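Local atomic coordinates of glutathione-specific gamma-glutamylcyclotransferase (Saccharomyces cerevisiae S288c, PDB entry 5HWK), a protein that cleaves glutathione into 5-oxo-L-proline and a Cys-Gly dipeptide, acting on glutathione but not on other gamma-glutamyl peptides. Residues I66-T69 / A70-K73; L72-V75 / N76-E80; Y98-P101 / E102-Q105; G172-T175 / V176-A180. All blocks are in the same frame, centred on the assembly; numbering follows the deposited sequence.

Three of the four contacts gather on one side of the molecule. Contacts 1 and 2 follow each other along helix 69-78, share Leu72 and Lys73, and have centres about 9 Å apart. Contact 3, next along the chain, takes in the end of strand 91-99 of the six-stranded antiparallel sheet and the turn beyond it, about 36 to 37 Å from the others, centre to centre. Contact 4, last in the chain, begins helix 176-185, its centre about 15 Å from that of contact 1 and 14 Å from that of contact 2. Pro173 against Phe71 and Val176 against Tyr78 join helices 69-78 and 176-185 into one packed face, while contact 3 lies apart, across the chain's centre.

Contact 1. Residues I66-T69 / A70-K73; sequences IRQT and AFLK
Gln68 and Phe71 meet by stacking at the start of helix 69-78. The carboxamide of Gln68 lies over one face of the Phe71 ring, the two planes only 5° apart, and the two side chains run side by side in the same direction. OE1 of Gln68 sits 4.0 Å from CZ of Phe71, displaced toward the rim, while CB of Gln68 is 4.0 Å from CG of the ring, so that the glutamine follows the aromatic from root to tip. In Gln68 CG lies beside the backbone N (chi1 -51°) and the chain bends at chi2, which lays the amide flat on the ring.

Two backbone hydrogen bonds begin the helix. Leu72 N donates to Gln68 O at 3.0 Å, and Lys73 N donates to Thr69 O at 2.9 Å; both are nearly straight. Gln68, right before the helix, is its N-cap residue, and its carbonyl takes the first of these bonds.

Apolar touches complete the turn. CG2 of Thr69 rests 3.7 Å from CE of Lys73, the methyl lying alongside the aliphatic part of the lysine, and CG2 of Ile66 comes within 4.5 Å of CD1 of Leu72.

Phe71 is buried, its ring also meeting Trp40, Ile165, Phe170 and Pro173. An alanine at this position is likely to leave the Gln68 amide without the surface it stacks on and to open a gap beside Trp40 and Pro173. The chemistry is that of a helix start whose first turn is fixed by main-chain bonds, with a polar amide covering part of a buried aromatic.

Contact 2. Residues L72-V75 / N76-E80; sequences LKNV and NLYSE
Leu72 and Asn76 meet one turn apart in helix 69-78. Asn76 N donates to Leu72 O at 2.9 Å in a nearly straight bond, and the Asn76 amide lies against the leucine, ND2 of Asn76 3.8 Å from CD1 of Leu72. With CG of Asn76 beside its own backbone N (chi1 -77°), the amide leans back toward the preceding turn; its OD1 accepts from the backbone N of Ile84, tying the helix to the segment that follows it.

Lys73 contributes through its carbonyl, which receives Leu77 N at 2.9 Å with a bent angle of 137°. The same N-H also makes a weak bond to Asn74 O and is thus divided between the two oxygens.

At Asn74 the side chain crosses that of Tyr78, the amide and ring planes 59° apart and ND2 of Asn74 4.2 Å from CE2 of Tyr78. The Asn74 carbonyl O lies 3.4 Å from CD2 of Tyr78 in an oblique approach. OD1 of Asn74 accepts from NE of Arg38 on strand 35-40, and Tyr78 also touches Arg38.

Val75 is buried against Ile65, Ala36, Arg38 and Leu90. Its carbonyl O takes Tyr78 N at 3.2 Å, with the donor well above the carbonyl plane, and CB of Ser79 also lies 3.2 Å from this oxygen.

Leu72 O and Lys73 O thus take i+4 donors, while Asn74 O gains a weak i+3 bond and Val75 O a further i+3 bond. Such added i+3 bonds are common in the last turns of an alpha-helix, here packed against strand 35-40.

Contact 3. Residues Y98-P101 / E102-Q105; sequences YIPP and EHAQ
The carbonyl O of Pro100 accepts His103 N at 2.9 Å, the turn's shortest backbone bond, with the donor standing 46° above the carbonyl plane. A second, weak bond joins Ala104 N to Pro101 O at 3.3 Å. Both bonds span three residues, so the chain coils tightly as it leaves strand 91-99.

Glu102 folds back over the two prolines. The bend at chi2 (85°) returns its carboxylate toward the preceding residues, OE1 lying 3.4 Å from CB of Pro100 and OE2 3.2 Å from CD of Pro101. Glu102 runs alongside the Pro101 ring and crosses that of Pro100 at about a right angle.

On the apolar side, CG2 of Ile99 lies against the His103 backbone and 3.8 Å from CB of His103. CG of Pro100 approaches the edge of the imidazole, 4.3 Å from CD2 of His103. This ring also stacks on His23, and its ND1 is hydrogen-bonded to OE2 of Glu106. Ile99 itself is buried against Ile8 and Val10 of strand 8-12; Val10 probably takes part in substrate binding, as in related enzymes.

Neither proline nitrogen carries a hydrogen to donate, whereas the Pro100 carbonyl accepts a sound bond and that of Pro101 a weak one. The prolines therefore serve the turn as acceptors and as rigid apolar surfaces, while the Glu102 carboxylate meets them through C-H groups and van der Waals contact.

Contact 4. Residues G172-T175 / V176-A180; sequences GPET and VDETA
A capping box opens helix 176-185, with Thr175 as N-cap and Glu178 as its partner. Glu178 N donates to OG1 of Thr175 at 3.1 Å, and in return Thr175 N donates to OE1 of Glu178 at 3.0 Å, reaching that oxygen from above the carboxylate plane. OG1 of Thr175 sits between its own backbone N and carbonyl carbon (chi1 69°), which turns it toward the helix N-H. Thr179 N completes the turn by donating to Thr175 O at 2.9 Å.

Glu174 crosses the box from the loop just before the N-cap: OG1 of Thr179 donates to OE1 of Glu174 at 2.7 Å on the anti side, and CG of Glu174 lies 3.5 Å from CB of Glu178. A water donates both to Thr179 OG1 and to Glu174 O. OE1 of Glu174 also forms a salt bridge with Arg55; a leucine here would lack the carboxylate, and is likely to cost Arg55 this salt bridge and the Thr179 hydroxyl this acceptor.

The helix start is set between neighbours: Val176 packs on Tyr220 and Thr227 of helix 219-232 and on Tyr78 of helix 69-78, while Thr179 touches Phe39 of strand 35-40.

Contact 1. Residues I66-T69 / A70-K73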
loop_
_atom_site.group_PDB
_atom_site.type_symbol
_atom_site.label_atom_id
_atom_site.label_comp_id
_atom_site.label_asym_id
_atom_site.label_seq_id
_atom_site.Cartn_x
_atom_site.Cartn_y
_atom_site.Cartn_z
ATOM N N ILE A 66 -7.321 15.149 -1.712
ATOM C CA ILE A 66 -7.588 16.528 -2.105
ATOM C C ILE A 66 -8.684 17.165 -1.260
ATOM O O ILE A 66 -8.816 18.390 -1.256
ATOM C CB ILE A 66 -7.866 16.668 -3.621
ATOM C CG1 ILE A 66 -9.114 15.876 -4.012
ATOM C CG2 ILE A 66 -6.643 16.222 -4.427
ATOM C CD1 ILE A 66 -9.618 16.185 -5.430
ATOM N N ARG A 67 -9.470 16.366 -0.539
ATOM C CA ARG A 67 -10.564 16.882 0.275
ATOM C C ARG A 67 -10.149 17.326 1.677
ATOM O O ARG A 67 -10.975 17.894 2.391
ATOM C CB ARG A 67 -11.702 15.850 0.357
ATOM N N GLN A 68 -8.909 17.091 2.108
ATOM C CA GLN A 68 -8.453 17.568 3.415
ATOM C C GLN A 68 -7.107 18.245 3.256
ATOM O O GLN A 68 -6.153 17.613 2.812
ATOM C CB GLN A 68 -8.310 16.411 4.401
ATOM C CG GLN A 68 -9.529 15.552 4.461
ATOM C CD GLN A 68 -9.727 14.940 5.817
ATOM O OE1 GLN A 68 -9.012 15.262 6.773
ATOM N NE2 GLN A 68 -10.709 14.056 5.920
ATOM N N THR A 69 -7.025 19.519 3.638
ATOM C CA THR A 69 -5.782 20.263 3.481
ATOM C C THR A 69 -4.600 19.543 4.109
ATOM O O THR A 69 -3.513 19.506 3.523
ATOM C CB THR A 69 -5.923 21.656 4.085
ATOM O OG1 THR A 69 -6.982 22.350 3.414
ATOM C CG2 THR A 69 -4.631 22.441 3.893
ATOM N N ALA A 70 -4.792 18.950 5.293
ATOM C CA ALA A 70 -3.670 18.287 5.957
ATOM C C ALA A 70 -3.172 17.091 5.153
ATOM O O ALA A 70 -1.961 16.821 5.118
ATOM C CB ALA A 70 -4.063 17.809 7.352
ATOM N N PHE A 71 -4.089 16.325 4.542
ATOM C CA PHE A 71 -3.634 15.212 3.709
ATOM C C PHE A 71 -2.866 15.732 2.501
ATOM O O PHE A 71 -1.805 15.192 2.145
ATOM C CB PHE A 71 -4.794 14.344 3.201
ATOM C CG PHE A 71 -5.500 13.520 4.238
ATOM C CD1 PHE A 71 -5.145 13.553 5.568
ATOM C CD2 PHE A 71 -6.541 12.699 3.858
ATOM C CE1 PHE A 71 -5.828 12.791 6.496
ATOM C CE2 PHE A 71 -7.221 11.922 4.797
ATOM C CZ PHE A 71 -6.852 11.964 6.108
ATOM N N LEU A 72 -3.390 16.783 1.846
ATOM C CA LEU A 72 -2.762 17.289 0.629
ATOM C C LEU A 72 -1.373 17.859 0.926
ATOM O O LEU A 72 -0.409 17.601 0.190
ATOM C CB LEU A 72 -3.682 18.322 -0.023
ATOM C CG LEU A 72 -3.262 18.846 -1.394
ATOM C CD1 LEU A 72 -2.968 17.739 -2.393
ATOM C CD2 LEU A 72 -4.337 19.785 -1.973
ATOM N N LYS A 73 -1.239 18.630 2.007
ATOM C CA LYS A 73 0.083 19.137 2.340
ATOM C C LYS A 73 1.056 18.010 2.658
ATOM O O LYS A 73 2.233 18.072 2.283
ATOM C CB LYS A 73 -0.009 20.104 3.499
ATOM C CG LYS A 73 -0.463 21.447 2.975
ATOM C CD LYS A 73 -0.671 22.450 4.084
ATOM C CE LYS A 73 -1.173 23.777 3.506
ATOM N NZ LYS A 73 -0.122 24.528 2.759
#

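Contact 2. Residues L72-V75 / N76-E80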
loop_
_atom_site.group_PDB
_atom_site.type_symbol
_atom_site.label_atom_id
_atom_site.label_comp_id
_atom_site.label_asym_id
_atom_site.label_seq_id
_atom_site.Cartn_x
_atom_site.Cartn_y
_atom_site.Cartn_z
ATOM N N LEU A 72 -3.390 16.783 1.846
ATOM C CA LEU A 72 -2.762 17.289 0.629
ATOM C C LEU A 72 -1.373 17.859 0.926
ATOM O O LEU A 72 -0.409 17.601 0.190
ATOM C CB LEU A 72 -3.682 18.322 -0.023
ATOM C CG LEU A 72 -3.262 18.846 -1.394
ATOM C CD1 LEU A 72 -2.968 17.739 -2.393
ATOM C CD2 LEU A 72 -4.337 19.785 -1.973
ATOM N N LYS A 73 -1.239 18.630 2.007
ATOM C CA LYS A 73 0.083 19.137 2.340
ATOM C C LYS A 73 1.056 18.010 2.658
ATOM O O LYS A 73 2.233 18.072 2.283
ATOM C CB LYS A 73 -0.009 20.104 3.499
ATOM C CG LYS A 73 -0.463 21.447 2.975
ATOM C CD LYS A 73 -0.671 22.450 4.084
ATOM C CE LYS A 73 -1.173 23.777 3.506
ATOM N NZ LYS A 73 -0.122 24.528 2.759
ATOM N N ASN A 74 0.573 16.947 3.297
ATOM C CA ASN A 74 1.462 15.845 3.656
ATOM C C ASN A 74 1.898 15.081 2.405
ATOM O O ASN A 74 3.067 14.710 2.262
ATOM C CB ASN A 74 0.747 14.927 4.628
ATOM C CG ASN A 74 1.544 13.732 4.942
ATOM O OD1 ASN A 74 1.630 12.809 4.125
ATOM N ND2 ASN A 74 2.159 13.713 6.107
ATOM N N VAL A 75 0.966 14.846 1.482
ATOM C CA VAL A 75 1.341 14.201 0.233
ATOM C C VAL A 75 2.302 15.066 -0.566
ATOM O O VAL A 75 3.296 14.566 -1.106
ATOM C CB VAL A 75 0.093 13.802 -0.561
ATOM C CG1 VAL A 75 0.478 13.418 -2.000
ATOM C CG2 VAL A 75 -0.688 12.711 0.188
ATOM N N ASN A 76 2.041 16.377 -0.649
ATOM C CA ASN A 76 2.961 17.253 -1.371
ATOM C C ASN A 76 4.334 17.317 -0.709
ATOM O O ASN A 76 5.345 17.490 -1.395
ATOM C CB ASN A 76 2.363 18.654 -1.548
ATOM C CG ASN A 76 1.322 18.705 -2.642
ATOM O OD1 ASN A 76 1.368 17.904 -3.584
ATOM N ND2 ASN A 76 0.371 19.627 -2.524
ATOM N N LEU A 77 4.399 17.131 0.611
ATOM C CA LEU A 77 5.676 17.171 1.311
ATOM C C LEU A 77 6.624 16.084 0.825
ATOM O O LEU A 77 7.840 16.293 0.805
ATOM C CB LEU A 77 5.420 17.022 2.816
ATOM C CG LEU A 77 6.592 17.168 3.782
ATOM C CD1 LEU A 77 7.344 18.469 3.506
ATOM C CD2 LEU A 77 6.102 17.107 5.236
ATOM N N TYR A 78 6.093 14.925 0.410
ATOM C CA TYR A 78 6.925 13.791 0.035
ATOM C C TYR A 78 6.829 13.396 -1.425
ATOM O O TYR A 78 7.453 12.409 -1.821
ATOM C CB TYR A 78 6.636 12.577 0.932
ATOM C CG TYR A 78 6.879 12.888 2.390
ATOM C CD1 TYR A 78 8.172 12.978 2.877
ATOM C CD2 TYR A 78 5.824 13.079 3.292
ATOM C CE1 TYR A 78 8.414 13.270 4.221
ATOM C CE2 TYR A 78 6.065 13.364 4.632
ATOM C CZ TYR A 78 7.354 13.470 5.080
ATOM O OH TYR A 78 7.578 13.752 6.401
ATOM N N SER A 79 6.083 14.122 -2.244
ATOM C CA SER A 79 5.883 13.740 -3.631
ATOM C C SER A 79 6.866 14.482 -4.524
ATOM O O SER A 79 7.072 15.688 -4.365
ATOM C CB SER A 79 4.470 14.113 -4.047
ATOM O OG SER A 79 4.334 13.927 -5.439
ATOM N N GLU A 80 7.447 13.761 -5.494
ATOM C CA GLU A 80 8.250 14.402 -6.546
ATOM C C GLU A 80 7.417 15.209 -7.532
ATOM O O GLU A 80 7.988 15.934 -8.353
ATOM C CB GLU A 80 9.092 13.371 -7.304
ATOM C CG GLU A 80 10.095 12.677 -6.392
ATOM C CD GLU A 80 11.309 12.129 -7.125
ATOM O OE1 GLU A 80 11.336 12.191 -8.372
ATOM O OE2 GLU A 80 12.240 11.639 -6.442
#

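Contact 3. Residues Y98-P101 / E102-Q105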
loop_
_atom_site.group_PDB
_atom_site.type_symbol
_atom_site.label_atom_id
_atom_site.label_comp_id
_atom_site.label_asym_id
_atom_site.label_seq_id
_atom_site.Cartn_x
_atom_site.Cartn_y
_atom_site.Cartn_z
ATOM N N TYR A 98 -2.109 -12.114 -9.569
ATOM C CA TYR A 98 -3.291 -12.706 -10.186
ATOM C C TYR A 98 -3.639 -13.992 -9.467
ATOM O O TYR A 98 -2.774 -14.860 -9.257
ATOM C CB TYR A 98 -3.039 -13.056 -11.650
ATOM C CG TYR A 98 -4.269 -13.646 -12.353
ATOM C CD1 TYR A 98 -5.369 -12.851 -12.663
ATOM C CD2 TYR A 98 -4.352 -15.009 -12.630
ATOM C CE1 TYR A 98 -6.481 -13.370 -13.291
ATOM C CE2 TYR A 98 -5.455 -15.536 -13.295
ATOM C CZ TYR A 98 -6.500 -14.710 -13.612
ATOM O OH TYR A 98 -7.627 -15.201 -14.227
ATOM N N ILE A 99 -4.903 -14.119 -9.112
ATOM C CA ILE A 99 -5.456 -15.288 -8.438
ATOM C C ILE A 99 -6.413 -15.956 -9.413
ATOM O O ILE A 99 -7.410 -15.344 -9.802
ATOM C CB ILE A 99 -6.185 -14.898 -7.137
ATOM C CG1 ILE A 99 -5.359 -13.925 -6.265
ATOM C CG2 ILE A 99 -6.659 -16.152 -6.389
ATOM C CD1 ILE A 99 -4.032 -14.449 -5.834
ATOM N N PRO A 100 -6.161 -17.191 -9.822
ATOM C CA PRO A 100 -7.054 -17.866 -10.806
ATOM C C PRO A 100 -8.446 -18.079 -10.245
ATOM O O PRO A 100 -8.658 -18.030 -9.016
ATOM C CB PRO A 100 -6.360 -19.208 -11.074
ATOM C CG PRO A 100 -5.311 -19.363 -9.981
ATOM C CD PRO A 100 -4.987 -17.993 -9.434
ATOM N N PRO A 101 -9.431 -18.233 -11.133
ATOM C CA PRO A 101 -10.826 -18.432 -10.706
ATOM C C PRO A 101 -11.003 -19.498 -9.640
ATOM O O PRO A 101 -11.839 -19.337 -8.740
ATOM C CB PRO A 101 -11.534 -18.861 -12.007
ATOM C CG PRO A 101 -10.683 -18.361 -13.109
ATOM C CD PRO A 101 -9.262 -18.280 -12.597
ATOM N N GLU A 102 -10.251 -20.597 -9.730
ATOM C CA GLU A 102 -10.389 -21.680 -8.762
ATOM C C GLU A 102 -10.134 -21.215 -7.347
ATOM O O GLU A 102 -10.619 -21.847 -6.404
ATOM C CB GLU A 102 -9.399 -22.808 -9.066
ATOM C CG GLU A 102 -9.308 -23.192 -10.513
ATOM C CD GLU A 102 -8.335 -22.318 -11.281
ATOM O OE1 GLU A 102 -7.108 -22.547 -11.168
ATOM O OE2 GLU A 102 -8.800 -21.390 -11.982
ATOM N N HIS A 103 -9.386 -20.129 -7.176
ATOM C CA HIS A 103 -9.031 -19.659 -5.849
ATOM C C HIS A 103 -9.509 -18.248 -5.549
ATOM O O HIS A 103 -9.276 -17.765 -4.440
ATOM C CB HIS A 103 -7.517 -19.769 -5.628
ATOM C CG HIS A 103 -7.002 -21.176 -5.663
ATOM N ND1 HIS A 103 -7.001 -21.993 -4.554
ATOM C CD2 HIS A 103 -6.458 -21.905 -6.666
ATOM C CE1 HIS A 103 -6.495 -23.170 -4.876
ATOM N NE2 HIS A 103 -6.157 -23.143 -6.153
ATOM N N ALA A 104 -10.224 -17.595 -6.473
ATOM C CA ALA A 104 -10.569 -16.188 -6.281
ATOM C C ALA A 104 -11.389 -15.960 -5.010
ATOM O O ALA A 104 -11.299 -14.898 -4.384
ATOM C CB ALA A 104 -11.340 -15.670 -7.492
ATOM N N GLN A 105 -12.182 -16.937 -4.596
ATOM C CA GLN A 105 -13.014 -16.640 -3.444
ATOM C C GLN A 105 -12.211 -16.561 -2.160
ATOM O O GLN A 105 -12.718 -16.039 -1.166
ATOM C CB GLN A 105 -14.185 -17.605 -3.320
ATOM C CG GLN A 105 -13.842 -18.969 -2.840
ATOM C CD GLN A 105 -15.050 -19.895 -2.941
ATOM O OE1 GLN A 105 -15.229 -20.600 -3.942
ATOM N NE2 GLN A 105 -15.889 -19.887 -1.909
#

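Contact 4. Residues G172-T175 / V176-A180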
loop_
_atom_site.group_PDB
_atom_site.type_symbol
_atom_site.label_atom_id
_atom_site.label_comp_id
_atom_site.label_asym_id
_atom_site.label_seq_id
_atom_site.Cartn_x
_atom_site.Cartn_y
_atom_site.Cartn_z
ATOM N N GLY A 172 -4.723 8.769 10.871
ATOM C CA GLY A 172 -4.139 9.870 10.123
ATOM C C GLY A 172 -4.998 11.109 10.293
ATOM O O GLY A 172 -6.141 11.055 10.793
ATOM N N PRO A 173 -4.466 12.283 9.878
ATOM C CA PRO A 173 -3.085 12.472 9.452
ATOM C C PRO A 173 -2.182 12.474 10.685
ATOM O O PRO A 173 -2.593 12.810 11.801
ATOM C CB PRO A 173 -3.113 13.850 8.796
ATOM C CG PRO A 173 -4.158 14.584 9.563
ATOM C CD PRO A 173 -5.207 13.564 9.934
ATOM N N GLU A 174 -0.966 12.040 10.487
ATOM C CA GLU A 174 0.027 12.043 11.530
ATOM C C GLU A 174 1.342 12.417 10.878
ATOM O O GLU A 174 1.593 12.008 9.742
ATOM C CB GLU A 174 0.083 10.618 12.067
ATOM C CG GLU A 174 0.585 10.473 13.450
ATOM C CD GLU A 174 0.363 9.089 14.059
ATOM O OE1 GLU A 174 0.901 8.128 13.504
ATOM O OE2 GLU A 174 -0.306 8.978 15.101
ATOM N N THR A 175 2.169 13.205 11.570
ATOM C CA THR A 175 3.484 13.537 11.036
ATOM C C THR A 175 4.423 12.336 11.152
ATOM O O THR A 175 4.196 11.397 11.930
ATOM C CB THR A 175 4.118 14.690 11.807
ATOM O OG1 THR A 175 4.433 14.215 13.115
ATOM C CG2 THR A 175 3.169 15.903 11.910
ATOM N N VAL A 176 5.486 12.350 10.345
ATOM C CA VAL A 176 6.486 11.282 10.434
ATOM C C VAL A 176 7.042 11.169 11.852
ATOM O O VAL A 176 7.231 10.055 12.374
ATOM C CB VAL A 176 7.592 11.518 9.398
ATOM C CG1 VAL A 176 8.863 10.836 9.789
ATOM C CG2 VAL A 176 7.118 11.011 8.049
ATOM N N ASP A 177 7.261 12.306 12.531
ATOM C CA ASP A 177 7.787 12.238 13.897
ATOM C C ASP A 177 6.816 11.495 14.820
ATOM O O ASP A 177 7.222 10.625 15.609
ATOM C CB ASP A 177 8.058 13.641 14.432
ATOM C CG ASP A 177 8.801 13.618 15.732
ATOM O OD1 ASP A 177 9.948 13.119 15.725
ATOM O OD2 ASP A 177 8.251 14.095 16.754
ATOM N N GLU A 178 5.528 11.867 14.774
ATOM C CA GLU A 178 4.508 11.187 15.576
ATOM C C GLU A 178 4.440 9.697 15.275
ATOM O O GLU A 178 4.419 8.869 16.205
ATOM C CB GLU A 178 3.129 11.854 15.383
ATOM C CG GLU A 178 2.979 13.269 15.989
ATOM C CD GLU A 178 1.861 14.180 15.359
ATOM O OE1 GLU A 178 1.218 13.872 14.297
ATOM O OE2 GLU A 178 1.637 15.262 15.958
ATOM N N THR A 179 4.378 9.332 13.979
ATOM C CA THR A 179 4.279 7.923 13.631
ATOM C C THR A 179 5.534 7.179 14.060
ATOM O O THR A 179 5.460 6.063 14.594
ATOM C CB THR A 179 4.074 7.781 12.129
ATOM O OG1 THR A 179 2.906 8.547 11.759
ATOM C CG2 THR A 179 3.855 6.343 11.703
ATOM N N ALA A 180 6.694 7.785 13.838
ATOM C CA ALA A 180 7.955 7.129 14.176
ATOM C C ALA A 180 8.085 6.848 15.667
ATOM O O ALA A 180 8.621 5.790 16.062
ATOM C CB ALA A 180 9.124 7.963 13.681
HETATM O O HOH W 1 3.230 9.215 9.142
#